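PDB 7D6V: succinate dehydrogenase subunit A from Mycolicibacterium smegmatis, which probably oxidises succinate to fumarate at its bound FAD and hands the electrons to the iron-sulfur subunit of the Sdh1 complex. Local coordinates for residues K214-S219 against E244-H249; A486-S491 against N542-S547. All blocks are in the same frame, centred on the assembly; numbering follows the deposited sequence.

Contact 1: residues K214-S219 against E244-H249; sequences KSFKVS and EFIQFH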
ATOM      1  N   LYS A 214     -20.063  -3.179   5.096  1.00 19.80           N
ATOM      2  CA  LYS A 214     -20.333  -4.488   4.509  1.00 19.80           C
ATOM      3  C   LYS A 214     -21.798  -4.886   4.586  1.00 19.80           C
ATOM      4  O   LYS A 214     -22.153  -5.966   4.104  1.00 19.80           O
ATOM      5  CB  LYS A 214     -19.473  -5.566   5.171  1.00 19.80           C
ATOM      6  CG  LYS A 214     -18.004  -5.464   4.835  1.00 19.80           C
ATOM      7  CD  LYS A 214     -17.803  -5.102   3.372  1.00 19.80           C
ATOM      8  CE  LYS A 214     -17.475  -6.319   2.531  1.00 19.80           C
ATOM      9  NZ  LYS A 214     -16.908  -5.936   1.210  1.00 19.80           N
ATOM     10  N   SER A 215     -22.652  -4.058   5.181  1.00 20.70           N
ATOM     11  CA  SER A 215     -24.083  -4.316   5.170  1.00 20.70           C
ATOM     12  C   SER A 215     -24.746  -3.887   3.869  1.00 20.70           C
ATOM     13  O   SER A 215     -25.935  -4.159   3.681  1.00 20.70           O
ATOM     14  CB  SER A 215     -24.756  -3.601   6.341  1.00 20.70           C
ATOM     15  OG  SER A 215     -24.142  -3.942   7.568  1.00 20.70           O
ATOM     16  N   PHE A 216     -24.013  -3.230   2.976  1.00 21.74           N
ATOM     17  CA  PHE A 216     -24.559  -2.679   1.747  1.00 21.74           C
ATOM     18  C   PHE A 216     -23.934  -3.373   0.547  1.00 21.74           C
ATOM     19  O   PHE A 216     -22.761  -3.752   0.569  1.00 21.74           O
ATOM     20  CB  PHE A 216     -24.316  -1.169   1.666  1.00 21.74           C
ATOM     21  CG  PHE A 216     -25.173  -0.374   2.601  1.00 21.74           C
ATOM     22  CD1 PHE A 216     -24.834  -0.253   3.937  1.00 21.74           C
ATOM     23  CD2 PHE A 216     -26.320   0.247   2.150  1.00 21.74           C
ATOM     24  CE1 PHE A 216     -25.620   0.468   4.801  1.00 21.74           C
ATOM     25  CE2 PHE A 216     -27.110   0.972   3.012  1.00 21.74           C
ATOM     26  CZ  PHE A 216     -26.761   1.082   4.337  1.00 21.74           C
ATOM     27  N   LYS A 217     -24.738  -3.537  -0.506  1.00 23.40           N
ATOM     28  CA  LYS A 217     -24.278  -4.262  -1.685  1.00 23.40           C
ATOM     29  C   LYS A 217     -23.139  -3.528  -2.379  1.00 23.40           C
ATOM     30  O   LYS A 217     -22.149  -4.149  -2.784  1.00 23.40           O
ATOM     31  CB  LYS A 217     -25.440  -4.484  -2.649  1.00 23.40           C
ATOM     32  CG  LYS A 217     -25.103  -5.371  -3.825  1.00 23.40           C
ATOM     33  CD  LYS A 217     -26.315  -5.593  -4.703  1.00 23.40           C
ATOM     34  CE  LYS A 217     -25.977  -6.459  -5.898  1.00 23.40           C
ATOM     35  NZ  LYS A 217     -27.192  -6.812  -6.676  1.00 23.40           N
ATOM     36  N   VAL A 218     -23.256  -2.214  -2.528  1.00 25.16           N
ATOM     37  CA  VAL A 218     -22.230  -1.395  -3.163  1.00 25.16           C
ATOM     38  C   VAL A 218     -21.598  -0.527  -2.088  1.00 25.16           C
ATOM     39  O   VAL A 218     -22.282   0.280  -1.449  1.00 25.16           O
ATOM     40  CB  VAL A 218     -22.807  -0.538  -4.300  1.00 25.16           C
ATOM     41  CG1 VAL A 218     -21.687   0.052  -5.133  1.00 25.16           C
ATOM     42  CG2 VAL A 218     -23.733  -1.367  -5.164  1.00 25.16           C
ATOM     43  N   SER A 219     -20.294  -0.690  -1.892  1.00 24.29           N
ATOM     44  CA  SER A 219     -19.589   0.021  -0.838  1.00 24.29           C
ATOM     45  C   SER A 219     -18.103   0.027  -1.154  1.00 24.29           C
ATOM     46  O   SER A 219     -17.600  -0.858  -1.848  1.00 24.29           O
ATOM     47  CB  SER A 219     -19.842  -0.620   0.530  1.00 24.29           C
ATOM     48  OG  SER A 219     -19.297   0.168   1.568  1.00 24.29           O
ATOM     49  N   GLU A 244     -28.657   7.111  11.249  1.00 19.60           N
ATOM     50  CA  GLU A 244     -29.305   7.356   9.969  1.00 19.60           C
ATOM     51  C   GLU A 244     -28.467   8.216   9.037  1.00 19.60           C
ATOM     52  O   GLU A 244     -28.890   8.469   7.906  1.00 19.60           O
ATOM     53  CB  GLU A 244     -30.665   8.023  10.188  1.00 19.60           C
ATOM     54  CG  GLU A 244     -30.587   9.436  10.735  1.00 19.60           C
ATOM     55  CD  GLU A 244     -30.509   9.485  12.250  1.00 19.60           C
ATOM     56  OE1 GLU A 244     -29.789   8.661  12.846  1.00 19.60           O
ATOM     57  OE2 GLU A 244     -31.170  10.355  12.849  1.00 19.60           O
ATOM     58  N   PHE A 245     -27.301   8.669   9.477  1.00 19.14           N
ATOM     59  CA  PHE A 245     -26.461   9.570   8.696  1.00 19.14           C
ATOM     60  C   PHE A 245     -25.306   8.764   8.120  1.00 19.14           C
ATOM     61  O   PHE A 245     -24.315   8.495   8.802  1.00 19.14           O
ATOM     62  CB  PHE A 245     -25.983  10.731   9.557  1.00 19.14           C
ATOM     63  CG  PHE A 245     -27.070  11.698   9.896  1.00 19.14           C
ATOM     64  CD1 PHE A 245     -27.586  11.756  11.173  1.00 19.14           C
ATOM     65  CD2 PHE A 245     -27.588  12.534   8.930  1.00 19.14           C
ATOM     66  CE1 PHE A 245     -28.594  12.633  11.479  1.00 19.14           C
ATOM     67  CE2 PHE A 245     -28.594  13.416   9.232  1.00 19.14           C
ATOM     68  CZ  PHE A 245     -29.097  13.468  10.507  1.00 19.14           C
ATOM     69  N   ILE A 246     -25.442   8.385   6.856  1.00 21.38           N
ATOM     70  CA  ILE A 246     -24.448   7.598   6.142  1.00 21.38           C
ATOM     71  C   ILE A 246     -24.083   8.354   4.877  1.00 21.38           C
ATOM     72  O   ILE A 246     -24.966   8.831   4.157  1.00 21.38           O
ATOM     73  CB  ILE A 246     -24.973   6.189   5.811  1.00 21.38           C
ATOM     74  CG1 ILE A 246     -25.137   5.372   7.090  1.00 21.38           C
ATOM     75  CG2 ILE A 246     -24.045   5.484   4.842  1.00 21.38           C
ATOM     76  CD1 ILE A 246     -25.789   4.039   6.874  1.00 21.38           C
ATOM     77  N   GLN A 247     -22.788   8.476   4.615  1.00 22.74           N
ATOM     78  CA  GLN A 247     -22.331   9.123   3.396  1.00 22.74           C
ATOM     79  C   GLN A 247     -22.450   8.155   2.229  1.00 22.74           C
ATOM     80  O   GLN A 247     -21.933   7.034   2.280  1.00 22.74           O
ATOM     81  CB  GLN A 247     -20.897   9.614   3.551  1.00 22.74           C
ATOM     82  CG  GLN A 247     -20.481  10.593   2.474  1.00 22.74           C
ATOM     83  CD  GLN A 247     -19.404  11.540   2.937  1.00 22.74           C
ATOM     84  OE1 GLN A 247     -19.662  12.472   3.694  1.00 22.74           O
ATOM     85  NE2 GLN A 247     -18.179  11.294   2.495  1.00 22.74           N
ATOM     86  N   PHE A 248     -23.159   8.580   1.192  1.00 26.51           N
ATOM     87  CA  PHE A 248     -23.243   7.851  -0.062  1.00 26.51           C
ATOM     88  C   PHE A 248     -22.665   8.720  -1.164  1.00 26.51           C
ATOM     89  O   PHE A 248     -23.031   9.893  -1.289  1.00 26.51           O
ATOM     90  CB  PHE A 248     -24.684   7.491  -0.411  1.00 26.51           C
ATOM     91  CG  PHE A 248     -25.323   6.510   0.522  1.00 26.51           C
ATOM     92  CD1 PHE A 248     -26.141   6.946   1.547  1.00 26.51           C
ATOM     93  CD2 PHE A 248     -25.144   5.152   0.349  1.00 26.51           C
ATOM     94  CE1 PHE A 248     -26.742   6.048   2.398  1.00 26.51           C
ATOM     95  CE2 PHE A 248     -25.745   4.248   1.198  1.00 26.51           C
ATOM     96  CZ  PHE A 248     -26.545   4.697   2.221  1.00 26.51           C
ATOM     97  N   HIS A 249     -21.780   8.163  -1.936  1.00 34.71           N
ATOM     98  CA  HIS A 249     -21.399   8.856  -3.157  1.00 34.71           C
ATOM     99  C   HIS A 249     -22.296   8.399  -4.301  1.00 34.71           C
ATOM    100  O   HIS A 249     -22.398   7.194  -4.555  1.00 34.71           O
ATOM    101  CB  HIS A 249     -19.943   8.600  -3.501  1.00 34.71           C
ATOM    102  CG  HIS A 249     -19.400   9.536  -4.532  1.00 34.71           C
ATOM    103  ND1 HIS A 249     -19.371  10.902  -4.355  1.00 34.71           N
ATOM    104  CD2 HIS A 249     -18.869   9.304  -5.755  1.00 34.71           C
ATOM    105  CE1 HIS A 249     -18.846  11.471  -5.424  1.00 34.71           C
ATOM    106  NE2 HIS A 249     -18.532  10.523  -6.289  1.00 34.71           N
TER
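The ring of F216 reaches out of the 214-219 loop to meet F248 and I246, two residues that lie two positions apart on strand 246-253. F216 and F248 form an offset edge-to-face aromatic pair, in which the edge of F248 is turned toward the face of F216. The ring planes stand at 71° and the centroids are 5.7 Å apart. F248 leads with its far end: F248 CZ lies 3.8 Å from F216 CE2, an atom close to the plane of the F248 ring, and F248 CE2 follows at 4.0 Å from F216 CE2. On F248, CG is placed anti to the carbonyl carbon (chi1 -66°), which brings the ring to F216 at about a right angle to the F216 side chain.

The second part of the contact is aliphatic. I246 comes from the direction opposite to F216, and its terminal methyl CD1 makes the touch, 4.0 Å from F216 CZ and 4.1 Å from F216 CE1. The other branch of the same isoleucine, CG2, lies over one face of the F248 ring, toward its rim. I246 thus serves both phenylalanines, with CD1 against one ring and CG2 against the other.

All three side chains are buried, and dispersion and aromatic packing account for the contact across the segments. M492 of helix 481-495 also packs on F216, while V550 of helix 532-556 and C387 of strand 383-395 pack on I246. The loop follows strand 204-206 of the parallel Rossmann-type sheet, whereas strand 246-253 pairs antiparallel with strand 383-395. The F216-I246-F248 packing therefore ties a loop of the nucleotide-binding fold to a second sheet within the FAD-binding domain, where the I246 side chain lies about 11 Å from the bound FAD.

Contact 2: residues A486-S491 against N542-S547; sequences AELQQS and NMLLVS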
ATOM      1  N   ALA A 486     -25.737 -11.917   1.408  1.00 20.22           N
ATOM      2  CA  ALA A 486     -26.119 -11.295   0.144  1.00 20.22           C
ATOM      3  C   ALA A 486     -27.536 -10.741   0.204  1.00 20.22           C
ATOM      4  O   ALA A 486     -27.806  -9.651  -0.314  1.00 20.22           O
ATOM      5  CB  ALA A 486     -25.983 -12.301  -0.996  1.00 20.22           C
ATOM      6  N   GLU A 487     -28.459 -11.479   0.826  1.00 21.83           N
ATOM      7  CA  GLU A 487     -29.829 -10.982   0.940  1.00 21.83           C
ATOM      8  C   GLU A 487     -29.890  -9.719   1.789  1.00 21.83           C
ATOM      9  O   GLU A 487     -30.595  -8.762   1.443  1.00 21.83           O
ATOM     10  CB  GLU A 487     -30.736 -12.067   1.515  1.00 21.83           C
ATOM     11  CG  GLU A 487     -30.877 -13.274   0.611  1.00 21.83           C
ATOM     12  CD  GLU A 487     -31.978 -14.208   1.054  1.00 21.83           C
ATOM     13  OE1 GLU A 487     -32.729 -13.844   1.981  1.00 21.83           O
ATOM     14  OE2 GLU A 487     -32.095 -15.307   0.472  1.00 21.83           O
ATOM     15  N   LEU A 488     -29.147  -9.691   2.900  1.00 21.22           N
ATOM     16  CA  LEU A 488     -29.090  -8.484   3.716  1.00 21.22           C
ATOM     17  C   LEU A 488     -28.527  -7.312   2.928  1.00 21.22           C
ATOM     18  O   LEU A 488     -29.046  -6.191   3.006  1.00 21.22           O
ATOM     19  CB  LEU A 488     -28.249  -8.726   4.967  1.00 21.22           C
ATOM     20  CG  LEU A 488     -27.895  -7.461   5.752  1.00 21.22           C
ATOM     21  CD1 LEU A 488     -29.105  -6.934   6.492  1.00 21.22           C
ATOM     22  CD2 LEU A 488     -26.752  -7.714   6.713  1.00 21.22           C
ATOM     23  N   GLN A 489     -27.453  -7.549   2.172  1.00 20.71           N
ATOM     24  CA  GLN A 489     -26.838  -6.474   1.407  1.00 20.71           C
ATOM     25  C   GLN A 489     -27.802  -5.916   0.372  1.00 20.71           C
ATOM     26  O   GLN A 489     -27.922  -4.695   0.217  1.00 20.71           O
ATOM     27  CB  GLN A 489     -25.562  -6.977   0.740  1.00 20.71           C
ATOM     28  CG  GLN A 489     -24.396  -7.116   1.689  1.00 20.71           C
ATOM     29  CD  GLN A 489     -23.100  -7.388   0.970  1.00 20.71           C
ATOM     30  OE1 GLN A 489     -23.020  -8.282   0.134  1.00 20.71           O
ATOM     31  NE2 GLN A 489     -22.073  -6.615   1.292  1.00 20.71           N
ATOM     32  N   GLN A 490     -28.510  -6.798  -0.338  1.00 22.40           N
ATOM     33  CA  GLN A 490     -29.475  -6.340  -1.330  1.00 22.40           C
ATOM     34  C   GLN A 490     -30.598  -5.542  -0.684  1.00 22.40           C
ATOM     35  O   GLN A 490     -30.989  -4.485  -1.191  1.00 22.40           O
ATOM     36  CB  GLN A 490     -30.041  -7.530  -2.104  1.00 22.40           C
ATOM     37  CG  GLN A 490     -30.934  -7.143  -3.272  1.00 22.40           C
ATOM     38  CD  GLN A 490     -30.178  -6.431  -4.375  1.00 22.40           C
ATOM     39  OE1 GLN A 490     -29.506  -7.061  -5.187  1.00 22.40           O
ATOM     40  NE2 GLN A 490     -30.280  -5.108  -4.405  1.00 22.40           N
ATOM     41  N   SER A 491     -31.129  -6.029   0.441  1.00 23.17           N
ATOM     42  CA  SER A 491     -32.231  -5.327   1.092  1.00 23.17           C
ATOM     43  C   SER A 491     -31.803  -3.949   1.582  1.00 23.17           C
ATOM     44  O   SER A 491     -32.532  -2.965   1.402  1.00 23.17           O
ATOM     45  CB  SER A 491     -32.766  -6.165   2.249  1.00 23.17           C
ATOM     46  OG  SER A 491     -33.223  -7.421   1.783  1.00 23.17           O
ATOM     47  N   ASN A 542     -23.817  -9.001  14.254  1.00 18.26           N
ATOM     48  CA  ASN A 542     -23.510  -7.582  14.371  1.00 18.26           C
ATOM     49  C   ASN A 542     -24.085  -6.805  13.199  1.00 18.26           C
ATOM     50  O   ASN A 542     -24.634  -5.709  13.378  1.00 18.26           O
ATOM     51  CB  ASN A 542     -22.000  -7.375  14.451  1.00 18.26           C
ATOM     52  CG  ASN A 542     -21.345  -8.266  15.478  1.00 18.26           C
ATOM     53  OD1 ASN A 542     -21.880  -8.475  16.564  1.00 18.26           O
ATOM     54  ND2 ASN A 542     -20.182  -8.799  15.139  1.00 18.26           N
ATOM     55  N   MET A 543     -23.966  -7.357  11.990  1.00 19.47           N
ATOM     56  CA  MET A 543     -24.506  -6.666  10.823  1.00 19.47           C
ATOM     57  C   MET A 543     -26.018  -6.508  10.923  1.00 19.47           C
ATOM     58  O   MET A 543     -26.558  -5.446  10.594  1.00 19.47           O
ATOM     59  CB  MET A 543     -24.114  -7.404   9.545  1.00 19.47           C
ATOM     60  CG  MET A 543     -22.785  -6.949   8.975  1.00 19.47           C
ATOM     61  SD  MET A 543     -22.405  -7.637   7.358  1.00 19.47           S
ATOM     62  CE  MET A 543     -21.687  -9.209   7.817  1.00 19.47           C
ATOM     63  N   LEU A 544     -26.717  -7.544  11.391  1.00 19.85           N
ATOM     64  CA  LEU A 544     -28.167  -7.462  11.533  1.00 19.85           C
ATOM     65  C   LEU A 544     -28.567  -6.426  12.576  1.00 19.85           C
ATOM     66  O   LEU A 544     -29.505  -5.646  12.357  1.00 19.85           O
ATOM     67  CB  LEU A 544     -28.737  -8.832  11.893  1.00 19.85           C
ATOM     68  CG  LEU A 544     -28.766  -9.888  10.787  1.00 19.85           C
ATOM     69  CD1 LEU A 544     -29.077 -11.259  11.361  1.00 19.85           C
ATOM     70  CD2 LEU A 544     -29.770  -9.517   9.713  1.00 19.85           C
ATOM     71  N   LEU A 545     -27.868  -6.399  13.713  1.00 19.65           N
ATOM     72  CA  LEU A 545     -28.184  -5.416  14.747  1.00 19.65           C
ATOM     73  C   LEU A 545     -27.976  -3.992  14.237  1.00 19.65           C
ATOM     74  O   LEU A 545     -28.828  -3.111  14.430  1.00 19.65           O
ATOM     75  CB  LEU A 545     -27.330  -5.684  15.986  1.00 19.65           C
ATOM     76  CG  LEU A 545     -27.701  -4.951  17.272  1.00 19.65           C
ATOM     77  CD1 LEU A 545     -29.107  -5.305  17.678  1.00 19.65           C
ATOM     78  CD2 LEU A 545     -26.725  -5.291  18.379  1.00 19.65           C
ATOM     79  N   VAL A 546     -26.851  -3.754  13.559  1.00 19.81           N
ATOM     80  CA  VAL A 546     -26.561  -2.414  13.060  1.00 19.81           C
ATOM     81  C   VAL A 546     -27.560  -2.013  11.981  1.00 19.81           C
ATOM     82  O   VAL A 546     -27.985  -0.854  11.913  1.00 19.81           O
ATOM     83  CB  VAL A 546     -25.109  -2.340  12.556  1.00 19.81           C
ATOM     84  CG1 VAL A 546     -24.875  -1.065  11.774  1.00 19.81           C
ATOM     85  CG2 VAL A 546     -24.148  -2.423  13.727  1.00 19.81           C
ATOM     86  N   SER A 547     -27.957  -2.960  11.125  1.00 20.96           N
ATOM     87  CA  SER A 547     -28.945  -2.657  10.097  1.00 20.96           C
ATOM     88  C   SER A 547     -30.287  -2.281  10.709  1.00 20.96           C
ATOM     89  O   SER A 547     -30.946  -1.344  10.246  1.00 20.96           O
ATOM     90  CB  SER A 547     -29.100  -3.847   9.153  1.00 20.96           C
ATOM     91  OG  SER A 547     -27.845  -4.253   8.644  1.00 20.96           O
TER
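L488 of helix 481-495 projects both of its methyls toward helix 532-556, among M543, L544 and S547. Its CG stands anti to the backbone N (chi1 169°), which directs the leucine toward helix 532-556. CD2 packs 3.9 Å from M543 CB, so the root of the methionine is touched while its sulfur end bends elsewhere. CD1 meets L544 CD2 at 4.2 Å and, one turn on from M543, S547 OG at 3.7 Å; the serine oxygen lies near both methyls, nearer to CD1. The two segments run nearly parallel, at 19°, with axes 11.4 Å apart. L488 supplies the whole of the first helix's side of the contact, and M543, L544 and S547 meet it from the other helix. L512 and L515 of helix 502-518 also pack on L488, and L515 on L544.

Both serine hydroxyls bond back within their own helix. S547 OG donates to M543 O over 2.6 Å, from above the carbonyl plane, while S547 N reaches the same oxygen from the other face. S491 OG donates to E487 O at 3.0 Å, tilted from the carbonyl plane, with S491 N on the opposite face.

The proton of the buried S547 hydroxyl is thereby used locally, and a serine can line a leucine-rich interface without a polar partner on the facing helix.

Overall arrangement
Contact 1 closes before contact 2 opens along the chain, and the first belongs to the FAD-binding domain while the second joins two helices of the C-terminal flavoprotein region. Their centres are nonetheless only 11 Å apart. Loop 214-219 lies against both helices of contact 2: Q489 and Q490 of helix 481-495 probably hydrogen-bond to the backbone of K214 and the side chain of K217, and S215 packs on M543 of helix 532-556. Helix 532-556 also packs directly on I246 through V550, so the two contacts adjoin in one region where the C-terminal helices lie on the domain that holds the FAD.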